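Local coordinates for omega transaminase (Pseudomonas sp., PDB 5LHA), which probably transfers amino groups between amines and keto acids or ketones, using a pyridoxal phosphate cofactor held here in its pyridoxamine form, at residues D43-I47 with T437-E442; R71-A77 with A343-I347; L102-L106 with R117-S121; L153-H158 with I229-Q234; T206-I210 with D245-L250. All coordinates share one frame. Numbering follows the deposited sequence.

Contact 1 of 5, residues D43-I47 with T437-E442; sequences DGNYI and TLTRDE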
# COMPACT_ATOMS: atom_id res chain seq x y z
N ASP A 43 -34.45 16.54 27.67
CA ASP A 43 -35.63 15.82 28.14
C ASP A 43 -36.62 15.67 26.99
O ASP A 43 -36.97 16.66 26.35
CB ASP A 43 -36.25 16.57 29.32
CG ASP A 43 -37.31 15.78 30.03
OD1 ASP A 43 -36.97 15.04 30.98
OD2 ASP A 43 -38.48 15.88 29.64
N GLY A 44 -37.05 14.44 26.74
CA GLY A 44 -37.94 14.22 25.61
C GLY A 44 -37.19 14.48 24.32
O GLY A 44 -36.09 13.95 24.10
N ASN A 45 -37.77 15.30 23.45
CA ASN A 45 -37.13 15.71 22.21
C ASN A 45 -36.64 17.16 22.28
O ASN A 45 -36.41 17.80 21.24
CB ASN A 45 -38.08 15.51 21.01
CG ASN A 45 -38.44 14.04 20.78
OD1 ASN A 45 -37.77 13.15 21.28
ND2 ASN A 45 -39.50 13.80 20.01
N TYR A 46 -36.43 17.69 23.49
CA TYR A 46 -35.99 19.06 23.69
C TYR A 46 -34.67 19.07 24.45
O TYR A 46 -34.38 18.16 25.24
CB TYR A 46 -37.04 19.88 24.47
CG TYR A 46 -38.26 20.25 23.65
CD1 TYR A 46 -39.31 19.35 23.49
CD2 TYR A 46 -38.36 21.49 23.04
CE1 TYR A 46 -40.43 19.68 22.74
CE2 TYR A 46 -39.47 21.83 22.28
CZ TYR A 46 -40.51 20.92 22.14
OH TYR A 46 -41.62 21.27 21.38
N ILE A 47 -33.85 20.08 24.17
CA ILE A 47 -32.60 20.31 24.89
C ILE A 47 -32.52 21.79 25.28
O ILE A 47 -33.12 22.66 24.65
CB ILE A 47 -31.35 19.90 24.08
CG1 ILE A 47 -31.25 20.72 22.80
CG2 ILE A 47 -31.39 18.42 23.77
CD1 ILE A 47 -30.27 20.19 21.79
N THR A 437 -39.60 9.65 17.87
CA THR A 437 -40.85 9.95 18.55
C THR A 437 -41.45 11.30 18.13
O THR A 437 -42.47 11.69 18.71
CB THR A 437 -40.65 9.91 20.07
OG1 THR A 437 -39.64 10.85 20.45
CG2 THR A 437 -40.25 8.51 20.51
N LEU A 438 -40.85 11.98 17.15
CA LEU A 438 -41.36 13.27 16.69
C LEU A 438 -42.84 13.20 16.37
O LEU A 438 -43.33 12.24 15.77
CB LEU A 438 -40.59 13.71 15.45
CG LEU A 438 -40.78 15.17 15.04
CD1 LEU A 438 -39.86 16.06 15.85
CD2 LEU A 438 -40.53 15.34 13.56
N THR A 439 -43.58 14.22 16.79
CA THR A 439 -45.01 14.29 16.55
C THR A 439 -45.33 15.21 15.38
O THR A 439 -44.46 15.92 14.86
CB THR A 439 -45.73 14.77 17.82
OG1 THR A 439 -45.35 16.12 18.11
CG2 THR A 439 -45.37 13.88 18.99
N ARG A 440 -46.59 15.18 14.95
CA ARG A 440 -47.08 16.17 13.99
C ARG A 440 -46.75 17.58 14.46
O ARG A 440 -46.20 18.39 13.71
CB ARG A 440 -48.59 16.03 13.80
CG ARG A 440 -49.07 14.80 13.06
CD ARG A 440 -50.54 14.98 12.72
NE ARG A 440 -51.13 13.85 12.01
CZ ARG A 440 -52.44 13.71 11.82
NH1 ARG A 440 -53.27 14.62 12.28
NH2 ARG A 440 -52.91 12.65 11.17
N ASP A 441 -47.09 17.87 15.72
CA ASP A 441 -46.88 19.19 16.31
C ASP A 441 -45.42 19.61 16.21
O ASP A 441 -45.11 20.71 15.72
CB ASP A 441 -47.35 19.16 17.76
CG ASP A 441 -46.58 20.09 18.66
OD1 ASP A 441 -46.79 21.32 18.55
OD2 ASP A 441 -45.76 19.60 19.47
N GLU A 442 -44.50 18.76 16.67
CA GLU A 442 -43.09 19.13 16.62
C GLU A 442 -42.60 19.25 15.18
O GLU A 442 -41.78 20.12 14.88
CB GLU A 442 -42.25 18.11 17.39
CG GLU A 442 -42.53 18.05 18.87
CD GLU A 442 -41.93 16.82 19.51
OE1 GLU A 442 -41.77 15.80 18.81
OE2 GLU A 442 -41.62 16.86 20.72
O HOH W 1 -40.78 16.36 23.35
O HOH W 2 -39.54 11.79 22.98
O HOH W 3 -43.71 19.42 21.62
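The carboxamide of Asn45 lies against the side chains of Thr437 and Glu442, setting the tip of a beta hairpin on the start of the C-terminal helix 440-457. The hairpin joins strands 37-43 and 46-49 by a type II' turn from Asp43 to Tyr46, closed by Asp43 N to Tyr46 O (2.9 Å) and Tyr46 N to Asp43 O (3.1 Å); Gly44 takes its positive-phi corner and Asn45 follows, aimed at the helix. Asn45 ND2 donates to Thr437 OG1 (3.0 Å) and to Glu442 OE1 (3.3 Å). The helix start is organised by a capping box: Glu442 N donates to Thr439 OG1 at 3.1 Å, while Thr439 N returns a bond to Glu442 OE1, also at 3.1 Å. One carboxylate oxygen therefore serves both the cap and the turn. Leu438 is turned sideways to the hairpin and packs on Val360 of helix 353-368. Tyr46 also points sideways, yet its ring swings back so that CE1 comes within 3.7 Å of Glu442 OE2. Three waters fill the polar gaps. One bridges Asn45 OD1 and Thr437 OG1, another links Tyr46 OH to Asp441 OD2, and the third accepts from Asn45 N at 3.2 Å and donates to Glu442 OE2 at 2.8 Å.

Contact 2 of 5, residues R71-A77 with A343-I347; sequences RASVKAA and AVLDI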
# COMPACT_ATOMS: atom_id res chain seq x y z
N ARG A 71 -35.40 8.96 29.13
CA ARG A 71 -36.39 7.89 29.27
C ARG A 71 -36.13 7.10 30.55
O ARG A 71 -35.03 6.55 30.73
CB ARG A 71 -36.35 6.96 28.05
CG ARG A 71 -36.80 7.61 26.74
CD ARG A 71 -38.26 8.07 26.78
NE ARG A 71 -39.21 6.96 26.87
CZ ARG A 71 -39.83 6.42 25.83
NH1 ARG A 71 -39.61 6.87 24.60
NH2 ARG A 71 -40.68 5.42 26.01
N ALA A 72 -37.13 7.03 31.43
CA ALA A 72 -36.94 6.45 32.76
C ALA A 72 -36.57 4.97 32.68
O ALA A 72 -35.62 4.52 33.33
CB ALA A 72 -38.19 6.65 33.61
N SER A 73 -37.31 4.20 31.88
CA SER A 73 -37.07 2.76 31.78
C SER A 73 -35.62 2.43 31.40
O SER A 73 -35.04 1.47 31.92
CB SER A 73 -38.05 2.14 30.78
OG SER A 73 -37.84 2.66 29.48
N VAL A 74 -35.06 3.17 30.44
CA VAL A 74 -33.67 2.96 30.03
C VAL A 74 -32.71 3.35 31.15
O VAL A 74 -31.72 2.65 31.40
CB VAL A 74 -33.37 3.74 28.73
CG1 VAL A 74 -31.95 3.46 28.24
CG2 VAL A 74 -34.39 3.39 27.66
N LYS A 75 -32.96 4.48 31.81
CA LYS A 75 -32.13 4.86 32.95
C LYS A 75 -32.20 3.81 34.05
O LYS A 75 -31.19 3.53 34.71
CB LYS A 75 -32.55 6.23 33.49
CG LYS A 75 -32.34 7.40 32.53
CD LYS A 75 -32.63 8.73 33.23
CE LYS A 75 -33.90 8.68 34.07
NZ LYS A 75 -34.31 10.03 34.59
N ALA A 76 -33.38 3.24 34.28
CA ALA A 76 -33.53 2.18 35.29
C ALA A 76 -32.78 0.91 34.89
O ALA A 76 -32.22 0.22 35.75
CB ALA A 76 -35.02 1.88 35.52
N ALA A 77 -32.79 0.57 33.60
CA ALA A 77 -32.04 -0.60 33.15
C ALA A 77 -30.54 -0.45 33.42
O ALA A 77 -29.89 -1.39 33.87
CB ALA A 77 -32.29 -0.84 31.66
N ALA A 343 -33.46 -2.36 26.66
CA ALA A 343 -34.56 -1.46 26.98
C ALA A 343 -34.90 -0.58 25.79
O ALA A 343 -36.07 -0.27 25.55
CB ALA A 343 -34.21 -0.61 28.20
N VAL A 344 -33.89 -0.17 25.04
CA VAL A 344 -34.12 0.71 23.90
C VAL A 344 -34.88 -0.02 22.80
O VAL A 344 -35.83 0.52 22.22
CB VAL A 344 -32.78 1.29 23.40
CG1 VAL A 344 -32.94 1.97 22.05
CG2 VAL A 344 -32.24 2.28 24.41
N LEU A 345 -34.50 -1.27 22.52
CA LEU A 345 -35.19 -2.02 21.47
C LEU A 345 -36.65 -2.27 21.82
O LEU A 345 -37.52 -2.28 20.94
CB LEU A 345 -34.49 -3.36 21.24
CG LEU A 345 -33.06 -3.27 20.75
CD1 LEU A 345 -32.46 -4.65 20.60
CD2 LEU A 345 -33.04 -2.51 19.44
N ASP A 346 -36.93 -2.48 23.11
CA ASP A 346 -38.31 -2.66 23.54
C ASP A 346 -39.16 -1.44 23.19
O ASP A 346 -40.27 -1.58 22.66
CB ASP A 346 -38.34 -2.97 25.03
CG ASP A 346 -37.78 -4.35 25.34
OD1 ASP A 346 -37.63 -5.15 24.39
OD2 ASP A 346 -37.49 -4.66 26.52
N ILE A 347 -38.66 -0.24 23.47
CA ILE A 347 -39.41 0.98 23.14
C ILE A 347 -39.61 1.09 21.63
O ILE A 347 -40.69 1.46 21.16
CB ILE A 347 -38.71 2.22 23.71
CG1 ILE A 347 -38.80 2.23 25.24
CG2 ILE A 347 -39.30 3.51 23.14
CD1 ILE A 347 -37.89 3.24 25.90
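Ile347, Val74 and Ala343 make most of this nearly antiparallel helix pair, in which the start of helix 72-85 lies along helix 335-350 with the local axes 9.6 Å apart at an angle of 159°. Ala343 gives the closest backbone approach, its CA 5.4 Å from that of Val74. Its small CB fits between Val74 CG2 and Ala77 CB, each 4.0 Å away. Val74 divides its methyls: CG1 reaches Val344 CG2 at 4.0 Å, and CG2 meets Ile347 CD1 at 3.9 Å as well as Ala343 CB. Ile347 has the most surface buried here, its CD1 also lying 3.6 Å from Ser73 OG. The contact is apolar between the helices, with charge kept to its end: the Arg71 guanidinium bonds Ile67 O and forms a salt bridge with Glu351, just beyond helix 335-350. One face of the guanidinium lies over Ile347, with Arg71 NH2 3.5 Å from Ile347 CD1.

Contact 3 of 5, residues L102-L106 with R117-S121; sequences LAERL and RVLFS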
# COMPACT_ATOMS: atom_id res chain seq x y z
N LEU A 102 -28.60 -10.01 24.32
CA LEU A 102 -28.65 -9.10 23.18
C LEU A 102 -28.26 -9.80 21.87
O LEU A 102 -28.81 -9.49 20.81
CB LEU A 102 -27.75 -7.89 23.44
CG LEU A 102 -27.76 -6.76 22.41
CD1 LEU A 102 -29.18 -6.24 22.22
CD2 LEU A 102 -26.82 -5.65 22.82
N ALA A 103 -27.27 -10.69 21.92
CA ALA A 103 -26.89 -11.44 20.72
C ALA A 103 -28.05 -12.30 20.22
O ALA A 103 -28.36 -12.33 19.03
CB ALA A 103 -25.66 -12.31 21.00
N GLU A 104 -28.69 -13.04 21.13
CA GLU A 104 -29.90 -13.77 20.79
C GLU A 104 -30.98 -12.83 20.26
O GLU A 104 -31.65 -13.13 19.28
CB GLU A 104 -30.41 -14.53 22.02
CG GLU A 104 -31.70 -15.31 21.81
CD GLU A 104 -31.49 -16.63 21.08
OE1 GLU A 104 -30.33 -17.06 20.91
OE2 GLU A 104 -32.50 -17.24 20.67
N ARG A 105 -31.13 -11.67 20.91
CA ARG A 105 -32.15 -10.69 20.52
C ARG A 105 -31.89 -10.15 19.13
O ARG A 105 -32.80 -10.05 18.31
CB ARG A 105 -32.18 -9.56 21.55
CG ARG A 105 -33.17 -8.44 21.25
CD ARG A 105 -34.57 -8.79 21.70
NE ARG A 105 -35.51 -7.73 21.35
CZ ARG A 105 -35.91 -6.77 22.18
NH1 ARG A 105 -35.47 -6.73 23.43
NH2 ARG A 105 -36.77 -5.86 21.76
N LEU A 106 -30.64 -9.76 18.85
CA LEU A 106 -30.32 -9.16 17.56
C LEU A 106 -30.49 -10.16 16.42
O LEU A 106 -31.11 -9.86 15.39
CB LEU A 106 -28.89 -8.62 17.60
CG LEU A 106 -28.72 -7.36 18.46
CD1 LEU A 106 -27.25 -7.02 18.67
CD2 LEU A 106 -29.45 -6.19 17.82
N ARG A 117 -24.36 -14.45 13.66
CA ARG A 117 -23.37 -14.12 14.67
C ARG A 117 -23.23 -12.61 14.80
O ARG A 117 -23.35 -11.87 13.81
CB ARG A 117 -22.01 -14.74 14.34
CG ARG A 117 -21.99 -16.26 14.32
CD ARG A 117 -21.99 -16.82 15.73
NE ARG A 117 -21.87 -18.28 15.74
CZ ARG A 117 -22.90 -19.12 15.67
NH1 ARG A 117 -24.14 -18.66 15.59
NH2 ARG A 117 -22.69 -20.43 15.69
N VAL A 118 -22.96 -12.15 16.02
CA VAL A 118 -22.72 -10.75 16.33
C VAL A 118 -21.31 -10.60 16.87
O VAL A 118 -20.87 -11.40 17.70
CB VAL A 118 -23.73 -10.20 17.36
CG1 VAL A 118 -23.61 -8.68 17.44
CG2 VAL A 118 -25.15 -10.63 17.05
N LEU A 119 -20.59 -9.58 16.38
CA LEU A 119 -19.35 -9.11 17.00
C LEU A 119 -19.61 -7.71 17.52
O LEU A 119 -19.74 -6.76 16.74
CB LEU A 119 -18.19 -9.15 16.02
CG LEU A 119 -16.85 -9.49 16.68
CD1 LEU A 119 -15.83 -9.90 15.64
CD2 LEU A 119 -16.32 -8.33 17.51
N PHE A 120 -19.66 -7.58 18.85
CA PHE A 120 -20.04 -6.34 19.51
C PHE A 120 -18.85 -5.38 19.57
O PHE A 120 -17.69 -5.78 19.52
CB PHE A 120 -20.55 -6.62 20.93
CG PHE A 120 -21.93 -7.20 20.98
CD1 PHE A 120 -23.05 -6.42 20.71
CD2 PHE A 120 -22.12 -8.55 21.26
CE1 PHE A 120 -24.32 -6.98 20.74
CE2 PHE A 120 -23.38 -9.10 21.29
CZ PHE A 120 -24.48 -8.31 21.03
N SER A 121 -19.18 -4.10 19.70
CA SER A 121 -18.19 -3.04 19.75
C SER A 121 -18.85 -1.84 20.43
O SER A 121 -19.85 -2.00 21.15
CB SER A 121 -17.65 -2.76 18.34
OG SER A 121 -18.66 -2.28 17.47
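A flat ring slides in beside a helix here: Phe120 projects from its strand into the hollow bounded by Leu102, Ala103 and Leu106. The two leucines sit one turn apart, Leu106 N bonding Leu102 O at 2.7 Å, and both reach the same corner of the ring, Leu102 CD2 at 3.5 Å and Leu106 CD1 at 3.6 Å from Phe120 CE1. Between them in sequence, Ala103 is short enough to leave room for the ring edge: its N lies 3.8 Å from Phe120 CZ, near the ring plane, and its CB 3.9 Å from Phe120 CE2. Two residues back along the strand, Val118 makes a smaller bump, with CG2 4.3 Å from Ala103 CB and CG1 4.2 Å from Leu106 CD1. Strand 115-121 is an outermost strand, within this chain, of the large mixed sheet of the fold type I aminotransferase, and helix 97-109 crosses it obliquely, the local axes 8.3 Å apart and 128° between their directions. Leu119, on the other side of the strand, packs on helix 124-141. Leu306 of the adjoining strand 303-308 touches both Leu106 and Val118. Phe21 of the second subunit packs on Ala103 and Phe120, so another chain walls in the ring as well.

Contact 4 of 5, residues L153-H158 with I229-Q234; sequences LRNGYH and IAEPVQ. With PMP (4'-deoxy-4'-aminopyridoxal-5'-phosphate), chain E.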
# COMPACT_ATOMS: atom_id res chain seq x y z
N LEU A 153 -19.18 3.78 -2.24
CA LEU A 153 -19.87 4.77 -3.04
C LEU A 153 -19.38 6.17 -2.70
O LEU A 153 -18.98 6.45 -1.57
CB LEU A 153 -21.39 4.70 -2.82
CG LEU A 153 -22.06 3.33 -3.01
CD1 LEU A 153 -23.56 3.42 -2.74
CD2 LEU A 153 -21.81 2.84 -4.42
N ARG A 154 -19.43 7.05 -3.70
CA ARG A 154 -19.17 8.45 -3.47
C ARG A 154 -20.14 8.99 -2.43
O ARG A 154 -21.29 8.55 -2.34
CB ARG A 154 -19.31 9.24 -4.77
CG ARG A 154 -18.05 9.26 -5.60
CD ARG A 154 -18.25 10.03 -6.89
NE ARG A 154 -17.03 10.70 -7.32
CZ ARG A 154 -16.12 10.16 -8.12
NH1 ARG A 154 -16.29 8.93 -8.59
NH2 ARG A 154 -15.04 10.86 -8.46
N ASN A 155 -19.65 9.94 -1.63
CA ASN A 155 -20.41 10.57 -0.55
C ASN A 155 -20.78 9.57 0.55
O ASN A 155 -21.53 9.91 1.47
CB ASN A 155 -21.65 11.28 -1.10
CG ASN A 155 -21.30 12.59 -1.79
OD1 ASN A 155 -20.56 12.62 -2.77
ND2 ASN A 155 -21.83 13.69 -1.27
N GLY A 156 -20.28 8.34 0.45
CA GLY A 156 -20.51 7.38 1.51
C GLY A 156 -19.66 7.72 2.72
O GLY A 156 -18.54 8.20 2.61
N TYR A 157 -20.23 7.49 3.90
CA TYR A 157 -19.51 7.75 5.14
C TYR A 157 -19.60 6.54 6.04
O TYR A 157 -20.69 6.07 6.35
CB TYR A 157 -20.05 9.00 5.84
CG TYR A 157 -19.36 9.26 7.14
CD1 TYR A 157 -18.06 9.75 7.17
CD2 TYR A 157 -20.00 9.05 8.34
CE1 TYR A 157 -17.42 9.99 8.37
CE2 TYR A 157 -19.38 9.29 9.53
CZ TYR A 157 -18.10 9.76 9.55
OH TYR A 157 -17.48 9.98 10.76
N HIS A 158 -18.43 6.07 6.50
CA HIS A 158 -18.34 4.82 7.24
C HIS A 158 -17.42 4.95 8.45
O HIS A 158 -16.79 3.97 8.87
CB HIS A 158 -17.85 3.70 6.32
CG HIS A 158 -18.61 3.61 5.03
ND1 HIS A 158 -19.91 3.14 4.97
CD2 HIS A 158 -18.28 3.97 3.77
CE1 HIS A 158 -20.34 3.21 3.72
NE2 HIS A 158 -19.37 3.71 2.98
N ILE A 229 -19.51 -2.05 0.37
CA ILE A 229 -20.16 -1.44 1.53
C ILE A 229 -20.95 -0.22 1.08
O ILE A 229 -20.47 0.59 0.28
CB ILE A 229 -19.14 -1.08 2.62
CG1 ILE A 229 -19.84 -0.48 3.84
CG2 ILE A 229 -18.02 -0.18 2.07
CD1 ILE A 229 -18.96 -0.39 5.06
N ALA A 230 -22.18 -0.10 1.58
CA ALA A 230 -23.04 0.99 1.16
C ALA A 230 -24.09 1.24 2.23
O ALA A 230 -24.55 0.32 2.91
CB ALA A 230 -23.71 0.68 -0.19
N GLU A 231 -24.46 2.52 2.37
CA GLU A 231 -25.54 2.91 3.27
C GLU A 231 -26.86 2.85 2.53
O GLU A 231 -26.95 3.34 1.40
CB GLU A 231 -25.34 4.33 3.78
CG GLU A 231 -24.01 4.62 4.45
CD GLU A 231 -23.65 6.09 4.38
OE1 GLU A 231 -24.26 6.90 5.11
OE2 GLU A 231 -22.80 6.46 3.56
N PRO A 232 -27.91 2.26 3.10
CA PRO A 232 -29.19 2.23 2.38
C PRO A 232 -29.75 3.61 2.10
O PRO A 232 -30.36 3.82 1.05
CB PRO A 232 -30.09 1.40 3.31
CG PRO A 232 -29.14 0.54 4.08
CD PRO A 232 -27.90 1.36 4.27
N VAL A 233 -29.55 4.57 3.00
CA VAL A 233 -29.69 5.99 2.70
C VAL A 233 -28.41 6.66 3.17
O VAL A 233 -28.04 6.55 4.35
CB VAL A 233 -30.92 6.62 3.39
CG1 VAL A 233 -31.05 8.10 3.03
CG2 VAL A 233 -32.18 5.88 3.01
N GLN A 234 -27.73 7.37 2.27
CA GLN A 234 -26.46 7.98 2.63
C GLN A 234 -26.73 9.19 3.51
O GLN A 234 -27.35 10.15 3.07
CB GLN A 234 -25.68 8.37 1.38
CG GLN A 234 -25.27 7.19 0.57
CD GLN A 234 -24.39 7.58 -0.59
OE1 GLN A 234 -24.85 8.24 -1.52
NE2 GLN A 234 -23.13 7.19 -0.54
N1 PMP E . -21.23 4.92 9.29
C2 PMP E . -22.36 5.73 9.28
C2A PMP E . -23.39 5.60 8.19
C3 PMP E . -22.33 6.88 10.04
O3 PMP E . -23.23 7.89 9.80
C4 PMP E . -21.39 7.02 11.06
C4A PMP E . -21.42 8.25 11.94
N4A PMP E . -22.39 9.21 11.45
C5 PMP E . -20.41 6.04 11.24
C6 PMP E . -20.35 4.98 10.34
C5A PMP E . -19.45 6.15 12.42
O4P PMP E . -20.15 6.13 13.65
P PMP E . -19.46 6.54 15.05
O1P PMP E . -19.52 8.05 15.14
O2P PMP E . -20.28 5.94 16.18
O3P PMP E . -18.02 6.09 15.14
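Both hydrogen bonds between these segments pair a side chain of 229-234 with the backbone of 153-158. Gln234 NE2 donates to Arg154 O at 2.9 Å, and Glu231 OE2 accepts from Tyr157 N at 2.8 Å; Gln234 OE1 is hydrogen-bonded to Thr189. A type II turn from Leu153 to Gly156 carries Arg154 O and leads into Tyr157, with Asn155 in its positive-phi position. Gly156 CA sits 3.2 Å from Glu231 OE2; a CB there would run into Leu153 O. Leu153 CD1 packs on Ala230 CB at 3.7 Å. The segments lie at the C-terminal ends of neighbouring parallel strands 149-153 and 225-230, where fold type I enzymes build their cofactor site. Tyr157, His158 and Glu231 line the PMP pocket: Tyr157 O is 3.2 Å from PMP N1, and Glu231 OE1 is 3.5 Å from PMP C2A. The His158 ring takes a CH-pi contact from Ile229 CG1, 4.0 Å from its centroid, while His158 ND1 is hydrogen-bonded to Asp264, another pocket residue.

Contact 5 of 5, residues T206-I210 with D245-L250; sequences TAHCI and DYWPRL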
# COMPACT_ATOMS: atom_id res chain seq x y z
N THR A 206 -30.32 4.37 -11.91
CA THR A 206 -29.91 3.08 -11.38
C THR A 206 -29.14 2.27 -12.42
O THR A 206 -28.10 1.68 -12.11
CB THR A 206 -31.12 2.29 -10.89
OG1 THR A 206 -31.71 2.96 -9.77
CG2 THR A 206 -30.74 0.87 -10.50
N ALA A 207 -29.64 2.26 -13.66
CA ALA A 207 -29.02 1.47 -14.72
C ALA A 207 -27.62 1.96 -15.05
O ALA A 207 -26.70 1.15 -15.26
CB ALA A 207 -29.91 1.49 -15.97
N HIS A 208 -27.43 3.28 -15.11
CA HIS A 208 -26.09 3.84 -15.31
C HIS A 208 -25.15 3.37 -14.21
O HIS A 208 -24.00 2.98 -14.47
CB HIS A 208 -26.17 5.37 -15.34
CG HIS A 208 -26.72 5.93 -16.61
ND1 HIS A 208 -26.20 5.63 -17.85
CD2 HIS A 208 -27.75 6.79 -16.83
CE1 HIS A 208 -26.89 6.27 -18.78
NE2 HIS A 208 -27.84 6.98 -18.18
N CYS A 209 -25.61 3.41 -12.95
CA CYS A 209 -24.74 3.10 -11.83
C CYS A 209 -24.37 1.62 -11.82
O CYS A 209 -23.19 1.27 -11.64
CB CYS A 209 -25.43 3.49 -10.52
SG CYS A 209 -25.65 5.28 -10.29
N ILE A 210 -25.35 0.74 -12.05
CA ILE A 210 -25.10 -0.70 -12.07
C ILE A 210 -24.15 -1.07 -13.20
O ILE A 210 -23.24 -1.89 -13.02
CB ILE A 210 -26.43 -1.45 -12.17
CG1 ILE A 210 -27.21 -1.25 -10.88
CG2 ILE A 210 -26.21 -2.93 -12.40
CD1 ILE A 210 -26.48 -1.78 -9.68
N ASP A 245 -35.03 0.62 -7.11
CA ASP A 245 -34.46 -0.57 -7.71
C ASP A 245 -32.94 -0.65 -7.58
O ASP A 245 -32.35 -1.64 -8.02
CB ASP A 245 -34.87 -0.66 -9.18
CG ASP A 245 -34.61 0.62 -9.94
OD1 ASP A 245 -34.45 1.68 -9.28
OD2 ASP A 245 -34.55 0.58 -11.19
N TYR A 246 -32.29 0.36 -6.99
CA TYR A 246 -30.83 0.34 -6.92
C TYR A 246 -30.31 -0.76 -6.00
O TYR A 246 -29.43 -1.54 -6.40
CB TYR A 246 -30.30 1.70 -6.47
CG TYR A 246 -28.79 1.71 -6.33
CD1 TYR A 246 -27.97 1.64 -7.45
CD2 TYR A 246 -28.18 1.79 -5.08
CE1 TYR A 246 -26.59 1.64 -7.34
CE2 TYR A 246 -26.80 1.80 -4.96
CZ TYR A 246 -26.01 1.72 -6.09
OH TYR A 246 -24.64 1.73 -5.97
N TRP A 247 -30.78 -0.81 -4.76
CA TRP A 247 -30.26 -1.81 -3.82
C TRP A 247 -30.60 -3.24 -4.23
O TRP A 247 -29.74 -4.12 -4.08
CB TRP A 247 -30.75 -1.52 -2.39
CG TRP A 247 -29.79 -0.63 -1.64
CD1 TRP A 247 -29.67 0.73 -1.75
CD2 TRP A 247 -28.77 -1.05 -0.73
NE1 TRP A 247 -28.66 1.18 -0.93
CE2 TRP A 247 -28.09 0.12 -0.30
CE3 TRP A 247 -28.37 -2.28 -0.22
CZ2 TRP A 247 -27.04 0.07 0.62
CZ3 TRP A 247 -27.32 -2.33 0.69
CH2 TRP A 247 -26.67 -1.15 1.10
N PRO A 248 -31.80 -3.53 -4.75
CA PRO A 248 -32.02 -4.87 -5.31
C PRO A 248 -31.06 -5.25 -6.43
O PRO A 248 -30.61 -6.40 -6.50
CB PRO A 248 -33.47 -4.80 -5.80
CG PRO A 248 -34.11 -3.82 -4.88
CD PRO A 248 -33.06 -2.78 -4.63
N ARG A 249 -30.72 -4.31 -7.32
CA ARG A 249 -29.76 -4.62 -8.38
C ARG A 249 -28.33 -4.60 -7.87
O ARG A 249 -27.44 -5.14 -8.53
CB ARG A 249 -29.92 -3.65 -9.54
CG ARG A 249 -31.28 -3.75 -10.23
CD ARG A 249 -31.30 -2.92 -11.50
NE ARG A 249 -30.24 -3.33 -12.42
CZ ARG A 249 -30.12 -2.91 -13.68
NH1 ARG A 249 -31.00 -2.06 -14.19
NH2 ARG A 249 -29.12 -3.34 -14.43
N LEU A 250 -28.09 -3.97 -6.71
CA LEU A 250 -26.82 -4.12 -6.01
C LEU A 250 -26.64 -5.56 -5.53
O LEU A 250 -25.62 -6.20 -5.81
CB LEU A 250 -26.77 -3.15 -4.84
CG LEU A 250 -25.42 -2.58 -4.42
CD1 LEU A 250 -24.76 -1.93 -5.62
CD2 LEU A 250 -25.63 -1.58 -3.30
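Thr206 begins a side-by-side packing of two helices from successive beta-alpha-beta crossovers: helix 202-220 leads into strand 225-230, and helix 246-256 leads out of it. Their local directions differ by 27° and their axes lie 10.1 Å apart. At Thr206 the helices come closest, its CA 5.3 Å from that of Tyr246. Its OG1 is 3.1 Å from Asp245 OD1, with Pro202 O as another possible acceptor for the single proton, and its CG2 is 3.6 Å from Tyr246 CA, with the Tyr246 ring lying edge-on to this methyl. Ala207, at the margin, lets the arginine pass, its CB 4.1 Å from Arg249 NH1. His208, out of reach of the second helix, packs on Pro196 of the third subunit. Cys209 turns inward again and places CB 3.9 Å from Tyr246 CE1, where Pro190 also packs on both residues. Ile210 has the most surface buried of residues 206-210. Its CD1 lies between the tyrosine and the next turn, 4.1 Å from Tyr246 CE1 and 4.4 Å from Leu250 CD1. Arg249 stretches back across the groove with its aliphatic part near Thr206, CD being 4.0 Å from Thr206 CG2, and lays the flat of its guanidinium over Ile210, where Arg249 NH2 is 3.6 Å from Ile210 CG2.

Overall arrangement
From the N terminus, residues 43-47 open the widest loop, which closes only when contact 1 reaches the C-terminal helix. Nested inside it, contact 2 brings helix 72-85 to helix 335-350 and encloses the other three. Contact 3 closes a short loop at one border of the large sheet and touches contact 2 through the Asp346-Arg105 salt bridge, OD1 to NH1 2.8 Å. It is complete before contact 4 opens. Contacts 4 and 5 cross, their segments alternating along the chain: contact 4 joins loops at the cofactor, contact 5 the helices flanking strand 225-230. They meet where Trp247 CH2 lies 3.2 Å from Ala230 O. Contacts 2 and 5 lie on opposite sides of the chain's centre.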